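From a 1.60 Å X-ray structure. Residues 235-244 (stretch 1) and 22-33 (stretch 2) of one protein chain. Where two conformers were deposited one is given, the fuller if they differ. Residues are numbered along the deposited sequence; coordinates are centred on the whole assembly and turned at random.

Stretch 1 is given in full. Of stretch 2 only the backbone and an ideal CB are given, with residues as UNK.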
ATOM      1  N   TYR A 235       2.962  -2.329 -10.663  1.00  9.48           N
ATOM      2  CA  TYR A 235       1.770  -1.635 -10.241  1.00 10.07           C
ATOM      3  C   TYR A 235       0.872  -1.182 -11.412  1.00  9.57           C
ATOM      4  O   TYR A 235      -0.332  -1.468 -11.416  1.00 10.99           O
ATOM      5  CB  TYR A 235       2.119  -0.453  -9.303  1.00 11.59           C
ATOM      6  CG  TYR A 235       0.917   0.364  -8.897  1.00 10.66           C
ATOM      7  CD1 TYR A 235       0.144  -0.056  -7.819  1.00 15.09           C
ATOM      8  CD2 TYR A 235       0.526   1.520  -9.596  1.00 15.49           C
ATOM      9  CE1 TYR A 235      -0.966   0.651  -7.411  1.00 16.61           C
ATOM     10  CE2 TYR A 235      -0.631   2.235  -9.156  1.00 16.66           C
ATOM     11  CZ  TYR A 235      -1.359   1.751  -8.080  1.00 17.30           C
ATOM     12  OH  TYR A 235      -2.518   2.393  -7.585  1.00 22.48           O
ATOM     13  N   PRO A 236       1.442  -0.502 -12.433  1.00 10.97           N
ATOM     14  CA  PRO A 236       0.516  -0.032 -13.488  1.00 11.56           C
ATOM     15  C   PRO A 236      -0.192  -1.134 -14.288  1.00 10.72           C
ATOM     16  O   PRO A 236      -1.409  -1.007 -14.585  1.00 11.75           O
ATOM     17  CB  PRO A 236       1.416   0.887 -14.350  1.00 12.76           C
ATOM     18  CG  PRO A 236       2.494   1.365 -13.339  1.00 12.69           C
ATOM     19  CD  PRO A 236       2.771   0.118 -12.547  1.00 12.03           C
ATOM     20  N   VAL A 237       0.514  -2.222 -14.586  1.00 11.97           N
ATOM     21  CA  VAL A 237      -0.137  -3.370 -15.264  1.00 12.29           C
ATOM     22  C   VAL A 237      -1.170  -4.049 -14.357  1.00 10.63           C
ATOM     23  O   VAL A 237      -2.224  -4.460 -14.804  1.00 12.27           O
ATOM     24  CB  VAL A 237       0.863  -4.307 -15.907  1.00 11.16           C
ATOM     25  CG1 VAL A 237       1.603  -5.196 -14.894  1.00 11.96           C
ATOM     26  CG2 VAL A 237       0.190  -5.220 -17.016  1.00 10.85           C
ATOM     27  N   LEU A 238      -0.930  -4.037 -13.038  1.00 11.91           N
ATOM     28  CA  LEU A 238      -1.924  -4.561 -12.107  1.00 12.37           C
ATOM     29  C   LEU A 238      -3.164  -3.698 -12.134  1.00 11.42           C
ATOM     30  O   LEU A 238      -4.267  -4.238 -12.139  1.00 13.26           O
ATOM     31  CB  LEU A 238      -1.392  -4.656 -10.679  1.00 10.67           C
ATOM     32  CG  LEU A 238      -0.464  -5.823 -10.405  1.00 11.31           C
ATOM     33  CD1 LEU A 238       0.325  -5.654  -9.109  1.00 12.87           C
ATOM     34  CD2 LEU A 238      -1.255  -7.210 -10.381  1.00 12.42           C
ATOM     35  N   ARG A 239      -2.990  -2.360 -12.138  1.00 11.29           N
ATOM     36  CA  ARG A 239      -4.136  -1.444 -12.219  1.00 13.16           C
ATOM     37  C   ARG A 239      -4.913  -1.654 -13.487  1.00 14.01           C
ATOM     38  O   ARG A 239      -6.145  -1.632 -13.486  1.00 13.06           O
ATOM     39  CB  ARG A 239      -3.691   0.013 -12.136  1.00 14.29           C
ATOM     40  CG  ARG A 239      -3.166   0.408 -10.786  1.00 17.85           C
ATOM     41  CD  ARG A 239      -4.197   0.329  -9.701  1.00 23.16           C
ATOM     42  NE  ARG A 239      -5.476   0.957 -10.019  1.00 24.64           N
ATOM     43  CZ  ARG A 239      -5.801   2.217  -9.766  1.00 31.93           C
ATOM     44  NH1 ARG A 239      -4.930   3.066  -9.204  1.00 31.32           N
ATOM     45  NH2 ARG A 239      -7.035   2.632 -10.058  1.00 34.08           N
ATOM     46  N   TYR A 240      -4.193  -1.906 -14.581  1.00 13.23           N
ATOM     47  CA  TYR A 240      -4.809  -2.193 -15.884  1.00 16.10           C
ATOM     48  C   TYR A 240      -5.641  -3.473 -15.864  1.00 14.12           C
ATOM     49  O   TYR A 240      -6.719  -3.521 -16.480  1.00 16.58           O
ATOM     50  CB  TYR A 240      -3.710  -2.236 -16.957  1.00 16.65           C
ATOM     51  CG  TYR A 240      -3.954  -3.045 -18.199  1.00 14.81           C
ATOM     52  CD1 TYR A 240      -4.551  -2.471 -19.311  1.00 16.96           C
ATOM     53  CD2 TYR A 240      -3.532  -4.356 -18.276  1.00 12.06           C
ATOM     54  CE1 TYR A 240      -4.738  -3.212 -20.467  1.00 16.21           C
ATOM     55  CE2 TYR A 240      -3.729  -5.122 -19.399  1.00 15.98           C
ATOM     56  CZ  TYR A 240      -4.332  -4.528 -20.503  1.00 14.79           C
ATOM     57  OH  TYR A 240      -4.520  -5.286 -21.632  1.00 15.72           O
ATOM     58  N   ALA A 241      -5.186  -4.466 -15.112  1.00 12.98           N
ATOM     59  CA  ALA A 241      -5.881  -5.729 -14.972  1.00 14.06           C
ATOM     60  C   ALA A 241      -6.872  -5.794 -13.805  1.00 13.91           C
ATOM     61  O   ALA A 241      -7.487  -6.829 -13.610  1.00 13.65           O
ATOM     62  CB  ALA A 241      -4.840  -6.836 -14.781  1.00 14.73           C
ATOM     63  N   GLU A 242      -7.050  -4.675 -13.089  0.50 15.45           N
ATOM     64  CA  GLU A 242      -7.846  -4.626 -11.851  0.50 15.31           C
ATOM     65  C   GLU A 242      -9.257  -5.174 -12.013  0.50 15.78           C
ATOM     66  O   GLU A 242      -9.739  -5.909 -11.155  0.50 19.33           O
ATOM     67  CB  GLU A 242      -7.916  -3.169 -11.320  0.50 15.62           C
ATOM     68  CG  GLU A 242      -8.736  -2.184 -12.155  0.50 16.88           C
ATOM     69  CD  GLU A 242      -8.363  -0.720 -11.904  0.50 23.32           C
ATOM     70  OE1 GLU A 242      -7.726  -0.428 -10.856  0.50 18.76           O
ATOM     71  OE2 GLU A 242      -8.707   0.122 -12.779  0.50 20.10           O
ATOM     72  N   ASN A 243      -9.896  -4.808 -13.117  1.00 16.18           N
ATOM     73  CA  ASN A 243     -11.279  -5.202 -13.425  1.00 21.11           C
ATOM     74  C   ASN A 243     -11.365  -6.504 -14.206  1.00 21.54           C
ATOM     75  O   ASN A 243     -12.441  -6.869 -14.654  1.00 24.37           O
ATOM     76  CB  ASN A 243     -12.020  -4.093 -14.170  1.00 25.87           C
ATOM     77  CG  ASN A 243     -12.189  -2.858 -13.320  1.00 29.70           C
ATOM     78  OD1 ASN A 243     -12.333  -2.956 -12.093  1.00 36.17           O
ATOM     79  ND2 ASN A 243     -12.139  -1.690 -13.955  1.00 38.28           N
ATOM     80  N   ALA A 244     -10.240  -7.207 -14.338  1.00 14.78           N
ATOM     81  CA  ALA A 244     -10.174  -8.514 -14.986  1.00 14.39           C
ATOM     82  C   ALA A 244      -9.865  -9.572 -13.932  1.00 15.29           C
ATOM     83  O   ALA A 244      -8.810 -10.216 -13.923  1.00 15.77           O
ATOM     84  CB  ALA A 244      -9.129  -8.517 -16.107  1.00 14.69           C
ATOM     85  N   UNK A  22       5.934   4.863 -15.522  1.00 13.16           N
ATOM     86  CA  UNK A  22       5.075   6.016 -15.155  1.00 13.93           C
ATOM     87  C   UNK A  22       3.855   6.089 -16.084  1.00 13.91           C
ATOM     88  O   UNK A  22       4.009   6.387 -17.254  1.00 14.93           O
ATOM     89  CB  UNK A  22       5.866   7.324 -15.226  1.00 13.93           C
ATOM     90  N   UNK A  23       2.661   5.890 -15.541  1.00 14.77           N
ATOM     91  CA  UNK A  23       1.427   5.889 -16.353  1.00 14.42           C
ATOM     92  C   UNK A  23       0.396   6.761 -15.657  1.00 17.73           C
ATOM     93  O   UNK A  23      -0.089   6.406 -14.574  1.00 18.87           O
ATOM     94  CB  UNK A  23       0.888   4.472 -16.557  1.00 14.42           C
ATOM     95  N   UNK A  24       0.099   7.899 -16.273  1.00 18.84           N
ATOM     96  CA  UNK A  24      -0.939   8.816 -15.826  1.00 22.52           C
ATOM     97  C   UNK A  24      -2.335   8.213 -15.816  1.00 22.01           C
ATOM     98  O   UNK A  24      -2.610   7.225 -16.459  1.00 19.94           O
ATOM     99  CB  UNK A  24      -0.936  10.060 -16.717  1.00 22.52           C
ATOM    100  N   UNK A  25      -3.257   8.837 -15.099  1.00 24.32           N
ATOM    101  CA  UNK A  25      -4.627   8.289 -15.090  1.00 26.57           C
ATOM    102  C   UNK A  25      -5.288   8.358 -16.488  1.00 23.31           C
ATOM    103  O   UNK A  25      -6.034   7.445 -16.862  1.00 24.01           O
ATOM    104  CB  UNK A  25      -5.483   9.050 -14.076  1.00 26.57           C
ATOM    105  N   UNK A  26      -4.988   9.403 -17.259  1.00 23.71           N
ATOM    106  CA  UNK A  26      -5.471   9.523 -18.658  1.00 26.03           C
ATOM    107  C   UNK A  26      -5.049   8.308 -19.473  1.00 25.22           C
ATOM    108  O   UNK A  26      -5.848   7.678 -20.177  1.00 24.39           O
ATOM    109  CB  UNK A  26      -4.936  10.798 -19.313  1.00 26.03           C
ATOM    110  N   UNK A  27      -3.767   7.961 -19.350  1.00 22.32           N
ATOM    111  CA  UNK A  27      -3.235   6.794 -20.029  0.50 19.39           C
ATOM    112  C   UNK A  27      -3.814   5.485 -19.459  1.00 17.74           C
ATOM    113  O   UNK A  27      -4.047   4.544 -20.203  1.00 20.64           O
ATOM    114  CB  UNK A  27      -1.709   6.786 -19.923  0.50 19.39           C
ATOM    115  N   UNK A  28      -4.048   5.397 -18.142  1.00 17.38           N
ATOM    116  CA  UNK A  28      -4.671   4.177 -17.606  1.00 19.69           C
ATOM    117  C   UNK A  28      -6.057   3.932 -18.206  1.00 20.32           C
ATOM    118  O   UNK A  28      -6.387   2.819 -18.569  1.00 23.62           O
ATOM    119  CB  UNK A  28      -4.778   4.267 -16.082  1.00 19.69           C
ATOM    120  N   UNK A  29      -6.840   4.994 -18.345  1.00 20.42           N
ATOM    121  CA  UNK A  29      -8.147   4.864 -18.961  1.00 22.61           C
ATOM    122  C   UNK A  29      -7.983   4.412 -20.404  1.00 22.47           C
ATOM    123  O   UNK A  29      -8.676   3.501 -20.856  1.00 24.00           O
ATOM    124  CB  UNK A  29      -8.919   6.183 -18.888  1.00 22.61           C
ATOM    125  N   UNK A  30      -7.011   5.006 -21.110  1.00 21.01           N
ATOM    126  CA  UNK A  30      -6.825   4.669 -22.521  1.00 20.02           C
ATOM    127  C   UNK A  30      -6.407   3.224 -22.678  1.00 19.94           C
ATOM    128  O   UNK A  30      -6.891   2.520 -23.565  1.00 19.54           O
ATOM    129  CB  UNK A  30      -5.785   5.588 -23.165  1.00 20.02           C
ATOM    130  N   UNK A  31      -5.491   2.771 -21.829  1.00 17.81           N
ATOM    131  CA  UNK A  31      -4.897   1.433 -21.982  1.00 19.10           C
ATOM    132  C   UNK A  31      -5.906   0.301 -21.849  1.00 22.49           C
ATOM    133  O   UNK A  31      -5.777  -0.712 -22.519  1.00 23.07           O
ATOM    134  CB  UNK A  31      -3.790   1.238 -20.944  1.00 19.10           C
ATOM    135  N   UNK A  32      -6.941   0.512 -21.057  1.00 25.55           N
ATOM    136  CA  UNK A  32      -7.975  -0.529 -20.895  1.00 29.77           C
ATOM    137  C   UNK A  32      -8.704  -0.865 -22.204  1.00 29.29           C
ATOM    138  O   UNK A  32      -9.284  -1.954 -22.311  1.00 34.31           O
ATOM    139  CB  UNK A  32      -8.999  -0.079 -19.851  1.00 29.77           C
ATOM    140  N   UNK A  33      -8.701   0.071 -23.158  1.00 26.18           N
ATOM    141  CA  UNK A  33      -9.378  -0.139 -24.441  0.50 26.47           C
ATOM    142  C   UNK A  33      -8.418  -0.364 -25.604  1.00 24.86           C
ATOM    143  O   UNK A  33      -8.840  -0.479 -26.751  1.00 25.30           O
ATOM    144  CB  UNK A  33     -10.272   1.062 -24.753  0.50 26.47           C
TER

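Stretch 2 begins as an extended segment and passes into a helix whose axis runs 10.2 Å from that of helix 235-240 at closest approach, the two directions 49° apart.

At position 22, phi/psi of -73/115 suits many residues, proline included, and the CA-to-CB bond points away from stretch 1, which therefore asks for nothing. The residue is Pro22. Position 23 is different: its backbone is extended, CA-to-CB points toward stretch 1, and the ideal CB lies 4.2 Å from Pro236 CB. An apolar side chain of modest size would suit, such as valine, isoleucine or leucine. Val23 fills the place, its CG2 3.9 Å from Pro236 CB.

Position 24 is out of reach of stretch 1, but it immediately precedes the helix with phi/psi of -61/162, where serine, threonine, aspartate or asparagine can cap free amides. Ser24 does so: its OG accepts from the backbone N of 27 at 3.1 Å.

From position 25 CA-to-CB runs sideways, with nothing of stretch 1 within 5.5 Å of the ideal CB. A long side chain could still approach the Arg239 guanidinium, favouring an acid or a neutral polar group. Glu25 brings OE2 to 4.3 Å from Arg239 NH1, but well out of the guanidinium plane, so the charges are merely near each other and no N-H points at the oxygen. Arg239 is already engaged within its own stretch, where its NE donates to Glu242 OE1 at 2.8 Å. Positions 26 and 27 lie out of reach and are open to many helix-compatible residues; they are Thr26 and Met27, the latter a selenomethionine.

At position 28 CA-to-CB is again sideways, and a longer side chain is needed to reach the first turn of helix 235-240. The carbonyl of Pro236 invites a donor there, as glutamine or lysine could supply. Gln28 has chi1 and chi2 both m, which brings NE2 to Pro236 O at 2.9 Å in a nearly straight hydrogen bond (165°). Pro236 O also accepts from Tyr240 N, at 2.9 Å, so it serves both helices.

Positions 29 and 30 are out of reach and undemanding; they hold Val29 and Tyr30. Position 31 points toward stretch 1, its ideal CB 4.1 Å from Tyr240 CD1, and an apolar side chain would fit beside the ring. Leu31 packs its CB 4.2 Å from Tyr240 CD1, while its backbone O lies at the ring edge, 3.4 Å from Tyr240 CE1.

Position 32 starts sideways, yet Glu242 OE2 and Arg239 O are only 3.2 Å apart, two acceptors without a proton between them. A long cationic side chain, lysine or arginine, would answer both. Lys32 passes its CD 3.2 Å from Tyr240 O and delivers NZ to Glu242 OE2 at 3.0 Å as a salt bridge, with a weaker hydrogen bond from NZ to Arg239 O at 3.4 Å. At position 33 CA-to-CB points away, leaving a wide choice; Gln33 makes no contact with stretch 1.

Stretch 2, residues 22-33: PVSETMQVYLKQ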
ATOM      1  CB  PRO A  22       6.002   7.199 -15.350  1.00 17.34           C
ATOM      2  CG  PRO A  22       7.026   6.772 -16.313  1.00 15.95           C
ATOM      3  CD  PRO A  22       7.187   5.292 -16.153  1.00 15.16           C
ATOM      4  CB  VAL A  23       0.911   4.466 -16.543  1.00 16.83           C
ATOM      5  CG1 VAL A  23      -0.346   4.468 -17.418  1.00 18.27           C
ATOM      6  CG2 VAL A  23       2.011   3.568 -17.175  1.00 13.89           C
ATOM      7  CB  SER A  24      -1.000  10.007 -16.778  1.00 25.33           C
ATOM      8  OG  SER A  24      -1.471   9.633 -18.090  1.00 26.48           O
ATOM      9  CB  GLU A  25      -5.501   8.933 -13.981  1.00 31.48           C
ATOM     10  CG  GLU A  25      -5.100   8.526 -12.514  1.00 34.88           C
ATOM     11  CD  GLU A  25      -4.970   6.982 -12.261  1.00 47.68           C
ATOM     12  OE1 GLU A  25      -5.852   6.198 -12.694  1.00 46.73           O
ATOM     13  OE2 GLU A  25      -3.972   6.546 -11.611  1.00 48.75           O
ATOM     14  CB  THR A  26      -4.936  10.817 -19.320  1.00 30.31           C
ATOM     15  OG1 THR A  26      -5.516  11.931 -18.637  1.00 35.81           O
ATOM     16  CG2 THR A  26      -5.289  10.902 -20.803  1.00 32.91           C
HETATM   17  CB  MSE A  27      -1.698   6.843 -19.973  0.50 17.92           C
HETATM   18  CG  MSE A  27      -0.998   5.950 -20.944  0.50 17.54           C
HETATM   19 SE   MSE A  27      -1.548   6.241 -22.774  0.38 22.25          SE
HETATM   20  CE  MSE A  27      -1.965   8.089 -22.702  0.50 14.55           C
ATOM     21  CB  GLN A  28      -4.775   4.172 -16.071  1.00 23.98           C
ATOM     22  CG  GLN A  28      -3.512   3.703 -15.401  1.00 26.31           C
ATOM     23  CD  GLN A  28      -3.223   2.202 -15.536  1.00 30.13           C
ATOM     24  OE1 GLN A  28      -4.035   1.422 -16.038  1.00 35.09           O
ATOM     25  NE2 GLN A  28      -2.070   1.804 -15.035  1.00 20.53           N
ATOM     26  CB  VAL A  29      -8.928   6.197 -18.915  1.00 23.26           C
ATOM     27  CG1 VAL A  29     -10.219   6.118 -19.761  1.00 26.30           C
ATOM     28  CG2 VAL A  29      -9.234   6.629 -17.448  1.00 24.85           C
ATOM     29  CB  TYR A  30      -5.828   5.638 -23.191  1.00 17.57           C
ATOM     30  CG  TYR A  30      -5.491   5.148 -24.588  1.00 20.89           C
ATOM     31  CD1 TYR A  30      -6.274   5.473 -25.683  1.00 28.08           C
ATOM     32  CD2 TYR A  30      -4.426   4.283 -24.763  1.00 23.77           C
ATOM     33  CE1 TYR A  30      -5.951   4.952 -26.945  1.00 28.65           C
ATOM     34  CE2 TYR A  30      -4.135   3.746 -25.950  1.00 24.67           C
ATOM     35  CZ  TYR A  30      -4.868   4.088 -27.043  1.00 21.10           C
ATOM     36  OH  TYR A  30      -4.492   3.497 -28.235  1.00 33.16           O
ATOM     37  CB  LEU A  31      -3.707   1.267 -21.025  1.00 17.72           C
ATOM     38  CG  LEU A  31      -2.461   2.025 -21.473  1.00 21.56           C
ATOM     39  CD1 LEU A  31      -1.406   2.027 -20.317  1.00 18.00           C
ATOM     40  CD2 LEU A  31      -1.842   1.452 -22.772  1.00 17.92           C
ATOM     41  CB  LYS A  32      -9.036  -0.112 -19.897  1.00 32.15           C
ATOM     42  CG  LYS A  32      -8.541   0.219 -18.495  1.00 41.15           C
ATOM     43  CD  LYS A  32      -8.355  -0.979 -17.588  1.00 40.23           C
ATOM     44  CE  LYS A  32      -8.674  -0.582 -16.116  1.00 47.31           C
ATOM     45  NZ  LYS A  32      -7.807   0.535 -15.570  1.00 44.25           N
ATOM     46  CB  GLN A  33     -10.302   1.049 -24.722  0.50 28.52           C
ATOM     47  CG  GLN A  33     -11.307   1.285 -23.601  0.50 30.98           C
ATOM     48  CD  GLN A  33     -12.057   0.027 -23.224  0.50 37.43           C
ATOM     49  OE1 GLN A  33     -12.651  -0.633 -24.077  0.50 42.26           O
ATOM     50  NE2 GLN A  33     -12.035  -0.314 -21.942  0.50 41.91           N
TER
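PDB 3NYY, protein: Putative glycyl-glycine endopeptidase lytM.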